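Local coordinates for putative nucleotide sugar epimerase/ dehydratase (Bordetella bronchiseptica, PDB 2Q1S), which binds NADH in a Rossmann fold and probably acts as a nucleotide-sugar epimerase or dehydratase in lipopolysaccharide O-antigen biosynthesis, at residues 132-137 / 144-149; 236-241 / 291-296; 297-302 / 345-350. One frame throughout, in Å; residues are numbered along the deposited sequence.

Followed from the N terminus, the three contacts come in series, and none nests in or crosses another. Contact 1 closes the short loop between helix 128-137 and strand 145-151 of the NADH-binding Rossmann sheet, with six residues between its segments. Contact 2 then spans 49 residues, bringing helix 234-243 against the end of strand 291-292 and the start of helix 293-304. Contact 3 begins where contact 2 ends and spans 42 residues, from the same helix to helix 343-356. Contacts 2 and 3 have centres about 8 Å apart and touch, Phe238 CB lying 3.6 Å from Ile300 CD1. Contact 1 is across the molecule, its centre about 34 Å from that of contact 2.

Contact 1: 132-137 / 144-149; sequences KLYERL and KKVVYS. With NAI (1,4-dihydronicotinamide adenine dinucleotide), chain B.
Val146 offers both of its methyl groups to helix 128-137, and this makes the apolar part of the contact. With CG1 anti to its backbone N (chi1 179°), the side chain splays one branch toward each of two helix residues. CG1 lies 3.8 Å from Tyr134 CE1, approaching the ring at a slant, while CG2 lies 4.1 Å from Leu137 CD1. The helix and strand axes run antiparallel, 11.8 Å apart at 176°. Tyr134 and Leu137, about a turn apart on the helix, both reach Val146.

A polar atom against carbon makes the second group: the hydroxyl of Tyr134 meets the base of the Tyr148 side chain. Tyr134 slants across toward the strand, its OH stands 3.3 Å from Tyr148 CB, and the two side chains cross at about a right angle. That approach is a packing contact: the hydroxyl of Tyr134 is hydrogen-bonded to Ser192 OG, and that of Tyr148 to the backbone carbonyl of Lys185, both on helix 180-199. The buried phenols are thus satisfied by the helix next door.

Bonding to the cofactor is the third kind. Ser149 OG is hydrogen-bonded to O3D of the nicotinamide ribose at 2.9 Å, and either hydroxyl could be the donor. Lys185 NZ bonds both the carbonyl oxygen of Ser149 and the NADH, linking strand and ligand a second time.

Strand 102-105, the helix and the parallel neighbour strand 145-151 form a beta-alpha-beta crossover of the Rossmann fold. The chemistry thus changes along the strand: methyl and ring carbons seal the part under the helix, whereas hydroxyls and a lysine take over toward its C-terminal end, where Ser149 bonds the nicotinamide ribose and Lys185 also binds the cofactor.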
loop_
_atom_site.group_PDB
_atom_site.type_symbol
_atom_site.label_atom_id
_atom_site.label_comp_id
_atom_site.label_asym_id
_atom_site.label_seq_id
_atom_site.Cartn_x
_atom_site.Cartn_y
_atom_site.Cartn_z
ATOM N N LYS A 132 -7.034 -8.589 3.645
ATOM C CA LYS A 132 -8.093 -9.317 4.352
ATOM C C LYS A 132 -7.884 -10.832 4.235
ATOM O O LYS A 132 -8.132 -11.566 5.190
ATOM C CB LYS A 132 -9.471 -8.900 3.892
ATOM C CG LYS A 132 -9.725 -7.411 4.225
ATOM C CD LYS A 132 -11.166 -7.002 3.974
ATOM C CE LYS A 132 -12.167 -7.495 5.026
ATOM N NZ LYS A 132 -13.550 -6.996 4.795
ATOM N N LEU A 133 -7.412 -11.272 3.076
ATOM C CA LEU A 133 -7.132 -12.700 2.912
ATOM C C LEU A 133 -6.062 -13.123 3.886
ATOM O O LEU A 133 -6.212 -14.116 4.642
ATOM C CB LEU A 133 -6.722 -12.966 1.453
ATOM C CG LEU A 133 -6.327 -14.448 1.220
ATOM C CD1 LEU A 133 -7.467 -15.448 1.422
ATOM C CD2 LEU A 133 -5.720 -14.581 -0.158
ATOM N N TYR A 134 -4.925 -12.426 3.888
ATOM C CA TYR A 134 -3.796 -12.789 4.729
ATOM C C TYR A 134 -4.171 -12.734 6.208
ATOM O O TYR A 134 -3.756 -13.580 7.017
ATOM C CB TYR A 134 -2.627 -11.867 4.435
ATOM C CG TYR A 134 -1.909 -12.158 3.126
ATOM C CD1 TYR A 134 -2.389 -13.146 2.222
ATOM C CD2 TYR A 134 -0.758 -11.451 2.780
ATOM C CE1 TYR A 134 -1.696 -13.423 1.053
ATOM C CE2 TYR A 134 -0.069 -11.690 1.608
ATOM C CZ TYR A 134 -0.546 -12.672 0.725
ATOM O OH TYR A 134 0.150 -12.927 -0.443
ATOM N N GLU A 135 -4.974 -11.734 6.576
ATOM C CA GLU A 135 -5.409 -11.595 7.967
ATOM C C GLU A 135 -6.219 -12.813 8.430
ATOM O O GLU A 135 -6.089 -13.263 9.572
ATOM C CB GLU A 135 -6.211 -10.298 8.131
ATOM C CG GLU A 135 -6.643 -9.976 9.553
ATOM C CD GLU A 135 -5.506 -9.732 10.552
ATOM O OE1 GLU A 135 -4.288 -9.653 10.227
ATOM O OE2 GLU A 135 -5.870 -9.684 11.750
ATOM N N ARG A 136 -7.044 -13.332 7.536
ATOM C CA ARG A 136 -7.800 -14.557 7.818
ATOM C C ARG A 136 -6.919 -15.811 7.869
ATOM O O ARG A 136 -7.155 -16.684 8.742
ATOM C CB ARG A 136 -8.945 -14.756 6.841
ATOM C CG ARG A 136 -9.836 -15.986 7.181
ATOM C CD ARG A 136 -10.400 -15.933 8.598
ATOM N NE ARG A 136 -11.175 -17.152 8.898
ATOM C CZ ARG A 136 -11.130 -17.789 10.065
ATOM N NH1 ARG A 136 -10.393 -17.310 11.060
ATOM N NH2 ARG A 136 -11.854 -18.889 10.254
ATOM N N LEU A 137 -5.956 -15.908 6.947
ATOM C CA LEU A 137 -5.098 -17.101 6.835
ATOM C C LEU A 137 -4.030 -17.174 7.918
ATOM O O LEU A 137 -3.422 -18.235 8.095
ATOM C CB LEU A 137 -4.438 -17.195 5.467
ATOM C CG LEU A 137 -5.283 -17.289 4.201
ATOM C CD1 LEU A 137 -4.355 -17.267 3.023
ATOM C CD2 LEU A 137 -6.170 -18.564 4.211
ATOM N N LYS A 144 0.606 -25.055 3.567
ATOM C CA LYS A 144 2.004 -25.222 3.190
ATOM C C LYS A 144 2.543 -23.989 2.466
ATOM O O LYS A 144 3.716 -23.686 2.635
ATOM C CB LYS A 144 2.244 -26.433 2.261
ATOM C CG LYS A 144 2.622 -27.756 2.921
ATOM C CD LYS A 144 1.566 -28.174 3.919
ATOM C CE LYS A 144 0.548 -29.053 3.274
ATOM N NZ LYS A 144 -0.413 -29.619 4.295
ATOM N N LYS A 145 1.749 -23.411 1.567
ATOM C CA LYS A 145 2.198 -22.259 0.765
ATOM C C LYS A 145 1.034 -21.443 0.331
ATOM O O LYS A 145 -0.046 -21.964 0.075
ATOM C CB LYS A 145 2.993 -22.719 -0.468
ATOM C CG LYS A 145 4.323 -21.927 -0.716
ATOM C CD LYS A 145 5.356 -22.109 0.398
ATOM C CE LYS A 145 5.905 -23.542 0.442
ATOM N NZ LYS A 145 6.685 -23.848 -0.783
ATOM N N VAL A 146 1.289 -20.132 0.327
ATOM C CA VAL A 146 0.371 -19.135 -0.215
ATOM C C VAL A 146 1.093 -18.408 -1.339
ATOM O O VAL A 146 2.076 -17.729 -1.070
ATOM C CB VAL A 146 -0.063 -18.091 0.887
ATOM C CG1 VAL A 146 -0.997 -17.068 0.286
ATOM C CG2 VAL A 146 -0.712 -18.862 2.051
ATOM N N VAL A 147 0.626 -18.573 -2.570
ATOM C CA VAL A 147 1.303 -17.999 -3.709
ATOM C C VAL A 147 0.497 -16.789 -4.194
ATOM O O VAL A 147 -0.680 -16.898 -4.521
ATOM C CB VAL A 147 1.449 -19.057 -4.849
ATOM C CG1 VAL A 147 2.230 -18.434 -6.028
ATOM C CG2 VAL A 147 2.250 -20.293 -4.321
ATOM N N TYR A 148 1.208 -15.661 -4.273
ATOM C CA TYR A 148 0.644 -14.374 -4.695
ATOM C C TYR A 148 1.212 -13.981 -6.074
ATOM O O TYR A 148 2.445 -13.951 -6.234
ATOM C CB TYR A 148 1.021 -13.324 -3.635
ATOM C CG TYR A 148 0.757 -11.870 -4.083
ATOM C CD1 TYR A 148 -0.547 -11.434 -4.358
ATOM C CD2 TYR A 148 1.782 -10.971 -4.210
ATOM C CE1 TYR A 148 -0.810 -10.151 -4.746
ATOM C CE2 TYR A 148 1.554 -9.674 -4.635
ATOM C CZ TYR A 148 0.251 -9.234 -4.877
ATOM O OH TYR A 148 -0.004 -7.960 -5.277
ATOM N N SER A 149 0.321 -13.748 -7.050
ATOM C CA SER A 149 0.753 -13.252 -8.341
ATOM C C SER A 149 1.067 -11.775 -8.288
ATOM O O SER A 149 0.182 -10.948 -8.170
ATOM C CB SER A 149 -0.278 -13.562 -9.409
ATOM O OG SER A 149 -1.580 -13.204 -8.992
HETATM P PA NAI B . -8.160 -11.621 -14.625
HETATM O O1A NAI B . -8.816 -10.293 -14.499
HETATM O O2A NAI B . -8.643 -12.593 -15.726
HETATM O O5B NAI B . -8.140 -12.382 -13.282
HETATM C C5B NAI B . -8.376 -11.790 -12.000
HETATM C C4B NAI B . -9.572 -12.433 -11.320
HETATM O O4B NAI B . -9.791 -11.784 -10.073
HETATM C C3B NAI B . -10.862 -12.260 -12.166
HETATM O O3B NAI B . -11.504 -13.535 -12.340
HETATM C C2B NAI B . -11.728 -11.374 -11.282
HETATM O O2B NAI B . -13.175 -11.566 -11.356
HETATM C C1B NAI B . -11.222 -11.733 -9.883
HETATM N N9A NAI B . -11.545 -10.765 -8.849
HETATM C C8A NAI B . -11.540 -9.401 -8.960
HETATM N N7A NAI B . -11.849 -8.867 -7.777
HETATM C C5A NAI B . -12.049 -9.860 -6.864
HETATM C C6A NAI B . -12.407 -9.974 -5.444
HETATM N N6A NAI B . -12.632 -8.911 -4.662
HETATM N N1A NAI B . -12.517 -11.214 -4.872
HETATM C C2A NAI B . -12.299 -12.307 -5.652
HETATM N N3A NAI B . -11.961 -12.315 -6.952
HETATM C C4A NAI B . -11.813 -11.116 -7.619
HETATM O O3 NAI B . -6.629 -11.256 -14.910
HETATM P PN NAI B . -5.336 -12.236 -15.009
HETATM O O1N NAI B . -4.486 -11.793 -16.092
HETATM O O2N NAI B . -5.864 -13.642 -14.880
HETATM O O5D NAI B . -4.610 -11.915 -13.576
HETATM C C5D NAI B . -4.369 -12.936 -12.593
HETATM C C4D NAI B . -3.293 -12.405 -11.644
HETATM O O4D NAI B . -2.088 -12.262 -12.358
HETATM C C3D NAI B . -3.593 -10.993 -11.139
HETATM O O3D NAI B . -3.226 -10.951 -9.753
HETATM C C2D NAI B . -2.728 -10.108 -11.983
HETATM O O2D NAI B . -2.404 -8.869 -11.296
HETATM C C1D NAI B . -1.502 -10.956 -12.179
HETATM N N1N NAI B . -0.728 -10.609 -13.341
HETATM C C2N NAI B . -1.144 -10.892 -14.619
HETATM C C3N NAI B . -0.357 -10.566 -15.720
HETATM C C7N NAI B . -0.810 -10.857 -17.147
HETATM O O7N NAI B . -0.059 -10.563 -18.062
HETATM N N7N NAI B . -2.016 -11.460 -17.303
HETATM C C4N NAI B . 0.926 -9.984 -15.530
HETATM C C5N NAI B . 1.342 -9.740 -14.189
HETATM C C6N NAI B . 0.511 -10.095 -13.127
#

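Contact 2: 236-241 / 291-296; sequences PTFIYK and TSIADL
Phe238 carries the contact, burying 68 Å² against two aliphatic side chains at the start of helix 293-304. Its CG stands anti to the carbonyl carbon (chi1 -78°), which sends the ring out from helix 234-243 across the gap; the nearest pair of CA atoms, those of Phe238 and Leu296, is 8.6 Å apart, too far for the backbones themselves to meet.

Ile293 meets the outer part of the ring. Its CG2 branch lies 3.6 Å from Phe238 CE2 and 3.9 Å from Phe238 CZ, so one methyl spans that ring bond at a slant, and the two side chains cross at about a right angle. Leu296, one helical turn on, takes the inner part: its CD2 comes to 4.1 Å from Phe238 CD2. The ring is therefore touched along one side from CD2 to CZ, and Ala297 and Ile300 of the same helix continue the apolar surface around it.

The backbone that presents these residues is fixed by an N-cap. Ser292, immediately before the helix, accepts the amide of Asp295 on its OG at 3.3 Å with an N-H...O angle of 155°, and the helical bond from Leu296 N to Ser292 O adds a second tie. Ile293 and Leu296 are thus offered from the first turn of a capped helix.

The edges of this packing lie close to a nucleotide site. Arg258 and Pro249, which bind UDP in a crystal structure of this protein, although none is bound to this chain here, lie about 4 Å from the side chains of Ile293 and Phe238 respectively. Such an apolar layer beside a UDP pocket fits the C-terminal, sugar-nucleotide-binding region of extended short-chain dehydrogenases/reductases.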
loop_
_atom_site.group_PDB
_atom_site.type_symbol
_atom_site.label_atom_id
_atom_site.label_comp_id
_atom_site.label_asym_id
_atom_site.label_seq_id
_atom_site.Cartn_x
_atom_site.Cartn_y
_atom_site.Cartn_z
ATOM N N PRO A 236 -4.673 -10.986 -27.360
ATOM C CA PRO A 236 -6.048 -11.329 -27.727
ATOM C C PRO A 236 -6.730 -10.295 -28.649
ATOM O O PRO A 236 -7.594 -10.662 -29.464
ATOM C CB PRO A 236 -6.756 -11.474 -26.378
ATOM C CG PRO A 236 -5.958 -10.611 -25.451
ATOM C CD PRO A 236 -4.539 -10.841 -25.904
ATOM N N THR A 237 -6.309 -9.033 -28.529
ATOM C CA THR A 237 -6.808 -7.997 -29.441
ATOM C C THR A 237 -6.384 -8.293 -30.865
ATOM O O THR A 237 -7.223 -8.301 -31.772
ATOM C CB THR A 237 -6.333 -6.602 -29.017
ATOM O OG1 THR A 237 -6.967 -6.263 -27.789
ATOM C CG2 THR A 237 -6.745 -5.553 -30.038
ATOM N N PHE A 238 -5.087 -8.536 -31.052
ATOM C CA PHE A 238 -4.552 -8.835 -32.384
ATOM C C PHE A 238 -5.130 -10.114 -32.974
ATOM O O PHE A 238 -5.443 -10.150 -34.164
ATOM C CB PHE A 238 -3.028 -8.936 -32.360
ATOM C CG PHE A 238 -2.316 -7.613 -32.332
ATOM C CD1 PHE A 238 -3.010 -6.404 -32.235
ATOM C CD2 PHE A 238 -0.932 -7.588 -32.435
ATOM C CE1 PHE A 238 -2.325 -5.192 -32.215
ATOM C CE2 PHE A 238 -0.233 -6.384 -32.400
ATOM C CZ PHE A 238 -0.931 -5.178 -32.296
ATOM N N ILE A 239 -5.267 -11.155 -32.156
ATOM C CA ILE A 239 -5.821 -12.439 -32.624
ATOM C C ILE A 239 -7.262 -12.254 -33.086
ATOM O O ILE A 239 -7.668 -12.726 -34.170
ATOM C CB ILE A 239 -5.699 -13.550 -31.553
ATOM C CG1 ILE A 239 -4.224 -13.936 -31.394
ATOM C CG2 ILE A 239 -6.533 -14.777 -31.929
ATOM C CD1 ILE A 239 -3.944 -14.902 -30.239
ATOM N N TYR A 240 -8.029 -11.546 -32.269
ATOM C CA TYR A 240 -9.421 -11.290 -32.634
ATOM C C TYR A 240 -9.511 -10.551 -33.977
ATOM O O TYR A 240 -10.217 -11.007 -34.896
ATOM C CB TYR A 240 -10.157 -10.507 -31.532
ATOM C CG TYR A 240 -11.576 -10.162 -31.920
ATOM C CD1 TYR A 240 -12.599 -11.113 -31.837
ATOM C CD2 TYR A 240 -11.889 -8.895 -32.425
ATOM C CE1 TYR A 240 -13.904 -10.803 -32.239
ATOM C CE2 TYR A 240 -13.180 -8.567 -32.793
ATOM C CZ TYR A 240 -14.181 -9.525 -32.712
ATOM O OH TYR A 240 -15.463 -9.195 -33.100
ATOM N N LYS A 241 -8.781 -9.435 -34.096
ATOM C CA LYS A 241 -8.853 -8.583 -35.294
ATOM C C LYS A 241 -8.329 -9.320 -36.531
ATOM O O LYS A 241 -8.882 -9.174 -37.634
ATOM C CB LYS A 241 -8.116 -7.258 -35.074
ATOM C CG LYS A 241 -8.863 -6.303 -34.144
ATOM C CD LYS A 241 -8.082 -5.050 -33.795
ATOM C CE LYS A 241 -9.069 -3.939 -33.390
ATOM N NZ LYS A 241 -8.398 -2.771 -32.759
ATOM N N THR A 291 9.948 -10.382 -27.682
ATOM C CA THR A 291 9.331 -10.326 -29.003
ATOM C C THR A 291 8.790 -8.925 -29.191
ATOM O O THR A 291 8.097 -8.403 -28.309
ATOM C CB THR A 291 8.168 -11.348 -29.122
ATOM O OG1 THR A 291 8.655 -12.650 -28.792
ATOM C CG2 THR A 291 7.570 -11.376 -30.542
ATOM N N SER A 292 9.064 -8.321 -30.326
ATOM C CA SER A 292 8.513 -7.035 -30.613
ATOM C C SER A 292 7.054 -7.134 -30.992
ATOM O O SER A 292 6.609 -8.139 -31.439
ATOM C CB SER A 292 9.306 -6.331 -31.690
ATOM O OG SER A 292 9.125 -6.932 -32.939
ATOM N N ILE A 293 6.328 -6.061 -30.820
ATOM C CA ILE A 293 4.911 -6.048 -31.192
ATOM C C ILE A 293 4.758 -6.266 -32.703
ATOM O O ILE A 293 3.807 -6.918 -33.142
ATOM C CB ILE A 293 4.205 -4.764 -30.699
ATOM C CG1 ILE A 293 4.378 -4.627 -29.181
ATOM C CG2 ILE A 293 2.720 -4.737 -31.087
ATOM C CD1 ILE A 293 3.901 -5.842 -28.399
ATOM N N ALA A 294 5.719 -5.768 -33.487
ATOM C CA ALA A 294 5.694 -5.992 -34.944
ATOM C C ALA A 294 5.777 -7.484 -35.295
ATOM O O ALA A 294 5.041 -7.937 -36.172
ATOM C CB ALA A 294 6.786 -5.208 -35.656
ATOM N N ASP A 295 6.649 -8.231 -34.600
ATOM C CA ASP A 295 6.827 -9.664 -34.853
ATOM C C ASP A 295 5.643 -10.469 -34.342
ATOM O O ASP A 295 5.200 -11.413 -34.996
ATOM C CB ASP A 295 8.134 -10.187 -34.257
ATOM C CG ASP A 295 9.350 -9.725 -35.036
ATOM O OD1 ASP A 295 9.183 -9.189 -36.157
ATOM O OD2 ASP A 295 10.479 -9.898 -34.538
ATOM N N LEU A 296 5.138 -10.083 -33.171
ATOM C CA LEU A 296 3.862 -10.632 -32.688
ATOM C C LEU A 296 2.768 -10.526 -33.766
ATOM O O LEU A 296 2.160 -11.536 -34.166
ATOM C CB LEU A 296 3.433 -9.945 -31.377
ATOM C CG LEU A 296 2.178 -10.499 -30.680
ATOM C CD1 LEU A 296 2.537 -11.738 -29.857
ATOM C CD2 LEU A 296 1.525 -9.438 -29.770
#

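Contact 3: 297-302 / 345-350; sequences ATKINE and DGLRKT
Ile300 and Leu347 mark the nearest approach of helices 293-304 and 343-356, their CA atoms only 7.1 Å apart. Both segments are regular helix, as the bonds from Asn301 N to Ala297 O and from Lys349 N to Asp345 O attest, and no hydrogen bond passes between them; the contact is made by side chains.

Leu347 packs as a knob into a hole formed by Leu296, Lys299, Ile300 and Ile303 of the facing helix. Within the segments its two methyls meet Lys299 and Ile300, carried there by a CG that sits beside the backbone N (chi1 -77°). CD1 lies 3.7 Å from Lys299 CB, and CD2 lies 3.9 Å from Ile300 CG1 and 4.1 Å from Ile300 CD1. Leu347 crosses both partners at about a right angle, so each methyl meets the flank of a chain. Lys299 contributes its aliphatic base while the rest of the chain leads its amino group away from the contact.

Within helix 343-356, Thr350 OG1 donates to Gly346 O at 2.7 Å, from 39° above the carbonyl plane. That oxygen also accepts Thr350 N, so one carbonyl serves both donors of the threonine.

Chemically, then, the two helices are joined by dispersion between methyl and methylene groups, with lysine split into a carbon part that packs and a charge carried outward, and with the buried threonine hydroxyl satisfied by its own helix.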
loop_
_atom_site.group_PDB
_atom_site.type_symbol
_atom_site.label_atom_id
_atom_site.label_comp_id
_atom_site.label_asym_id
_atom_site.label_seq_id
_atom_site.Cartn_x
_atom_site.Cartn_y
_atom_site.Cartn_z
ATOM N N ALA A 297 2.551 -9.310 -34.273
ATOM C CA ALA A 297 1.542 -9.072 -35.323
ATOM C C ALA A 297 1.841 -9.871 -36.589
ATOM O O ALA A 297 0.929 -10.445 -37.187
ATOM C CB ALA A 297 1.433 -7.583 -35.631
ATOM N N THR A 298 3.114 -9.910 -36.988
ATOM C CA THR A 298 3.528 -10.648 -38.176
ATOM C C THR A 298 3.119 -12.122 -38.052
ATOM O O THR A 298 2.466 -12.661 -38.950
ATOM C CB THR A 298 5.052 -10.487 -38.432
ATOM O OG1 THR A 298 5.315 -9.131 -38.833
ATOM C CG2 THR A 298 5.504 -11.447 -39.511
ATOM N N LYS A 299 3.465 -12.725 -36.906
ATOM C CA LYS A 299 3.190 -14.139 -36.603
ATOM C C LYS A 299 1.691 -14.446 -36.571
ATOM O O LYS A 299 1.237 -15.418 -37.160
ATOM C CB LYS A 299 3.812 -14.521 -35.257
ATOM C CG LYS A 299 5.329 -14.703 -35.293
ATOM C CD LYS A 299 5.929 -14.454 -33.913
ATOM C CE LYS A 299 7.326 -15.040 -33.757
ATOM N NZ LYS A 299 8.337 -14.598 -34.736
ATOM N N ILE A 300 0.932 -13.614 -35.869
ATOM C CA ILE A 300 -0.515 -13.762 -35.808
ATOM C C ILE A 300 -1.153 -13.666 -37.204
ATOM O O ILE A 300 -2.024 -14.470 -37.564
ATOM C CB ILE A 300 -1.135 -12.730 -34.830
ATOM C CG1 ILE A 300 -0.731 -13.055 -33.393
ATOM C CG2 ILE A 300 -2.672 -12.724 -34.953
ATOM C CD1 ILE A 300 -1.058 -11.940 -32.396
ATOM N N ASN A 301 -0.715 -12.693 -37.999
ATOM C CA ASN A 301 -1.209 -12.573 -39.368
ATOM C C ASN A 301 -0.893 -13.832 -40.181
ATOM O O ASN A 301 -1.767 -14.382 -40.857
ATOM C CB ASN A 301 -0.668 -11.303 -40.034
ATOM C CG ASN A 301 -1.435 -10.036 -39.621
ATOM O OD1 ASN A 301 -2.515 -10.098 -39.017
ATOM N ND2 ASN A 301 -0.879 -8.880 -39.964
ATOM N N GLU A 302 0.341 -14.327 -40.068
ATOM C CA GLU A 302 0.753 -15.491 -40.853
ATOM C C GLU A 302 -0.018 -16.766 -40.448
ATOM O O GLU A 302 -0.408 -17.547 -41.312
ATOM C CB GLU A 302 2.280 -15.666 -40.827
ATOM C CG GLU A 302 2.827 -16.650 -39.783
ATOM C CD GLU A 302 2.910 -18.082 -40.317
ATOM O OE1 GLU A 302 2.858 -18.275 -41.549
ATOM O OE2 GLU A 302 3.021 -19.015 -39.489
ATOM N N ASP A 345 4.589 -21.599 -30.962
ATOM C CA ASP A 345 3.698 -22.660 -30.484
ATOM C C ASP A 345 2.540 -22.118 -29.635
ATOM O O ASP A 345 1.383 -22.542 -29.807
ATOM C CB ASP A 345 4.477 -23.768 -29.756
ATOM C CG ASP A 345 5.571 -24.409 -30.631
ATOM O OD1 ASP A 345 5.524 -24.283 -31.885
ATOM O OD2 ASP A 345 6.475 -25.067 -30.060
ATOM N N GLY A 346 2.839 -21.156 -28.754
ATOM C CA GLY A 346 1.819 -20.607 -27.846
ATOM C C GLY A 346 0.748 -19.853 -28.617
ATOM O O GLY A 346 -0.469 -19.970 -28.350
ATOM N N LEU A 347 1.187 -19.115 -29.626
ATOM C CA LEU A 347 0.255 -18.391 -30.500
ATOM C C LEU A 347 -0.687 -19.316 -31.296
ATOM O O LEU A 347 -1.870 -19.057 -31.368
ATOM C CB LEU A 347 0.999 -17.433 -31.432
ATOM C CG LEU A 347 1.546 -16.088 -30.921
ATOM C CD1 LEU A 347 2.345 -15.354 -32.000
ATOM C CD2 LEU A 347 0.445 -15.194 -30.314
ATOM N N ARG A 348 -0.155 -20.397 -31.867
ATOM C CA ARG A 348 -1.010 -21.405 -32.525
ATOM C C ARG A 348 -2.070 -21.957 -31.590
ATOM O O ARG A 348 -3.248 -22.015 -31.948
ATOM C CB ARG A 348 -0.167 -22.548 -33.110
ATOM C CG ARG A 348 0.544 -22.170 -34.373
ATOM C CD ARG A 348 1.392 -23.306 -34.896
ATOM N NE ARG A 348 2.260 -22.852 -35.978
ATOM N N LYS A 349 -1.660 -22.339 -30.381
ATOM C CA LYS A 349 -2.592 -22.852 -29.389
ATOM C C LYS A 349 -3.673 -21.827 -29.041
ATOM O O LYS A 349 -4.843 -22.166 -28.923
ATOM C CB LYS A 349 -1.857 -23.328 -28.130
ATOM C CG LYS A 349 -1.222 -24.699 -28.308
ATOM C CD LYS A 349 -0.247 -25.043 -27.196
ATOM C CE LYS A 349 0.306 -26.478 -27.328
ATOM N NZ LYS A 349 1.527 -26.645 -26.484
ATOM N N THR A 350 -3.259 -20.575 -28.844
ATOM C CA THR A 350 -4.182 -19.485 -28.524
ATOM C C THR A 350 -5.170 -19.182 -29.635
ATOM O O THR A 350 -6.373 -19.060 -29.380
ATOM C CB THR A 350 -3.385 -18.215 -28.153
ATOM O OG1 THR A 350 -2.442 -18.554 -27.144
ATOM C CG2 THR A 350 -4.310 -17.125 -27.604
#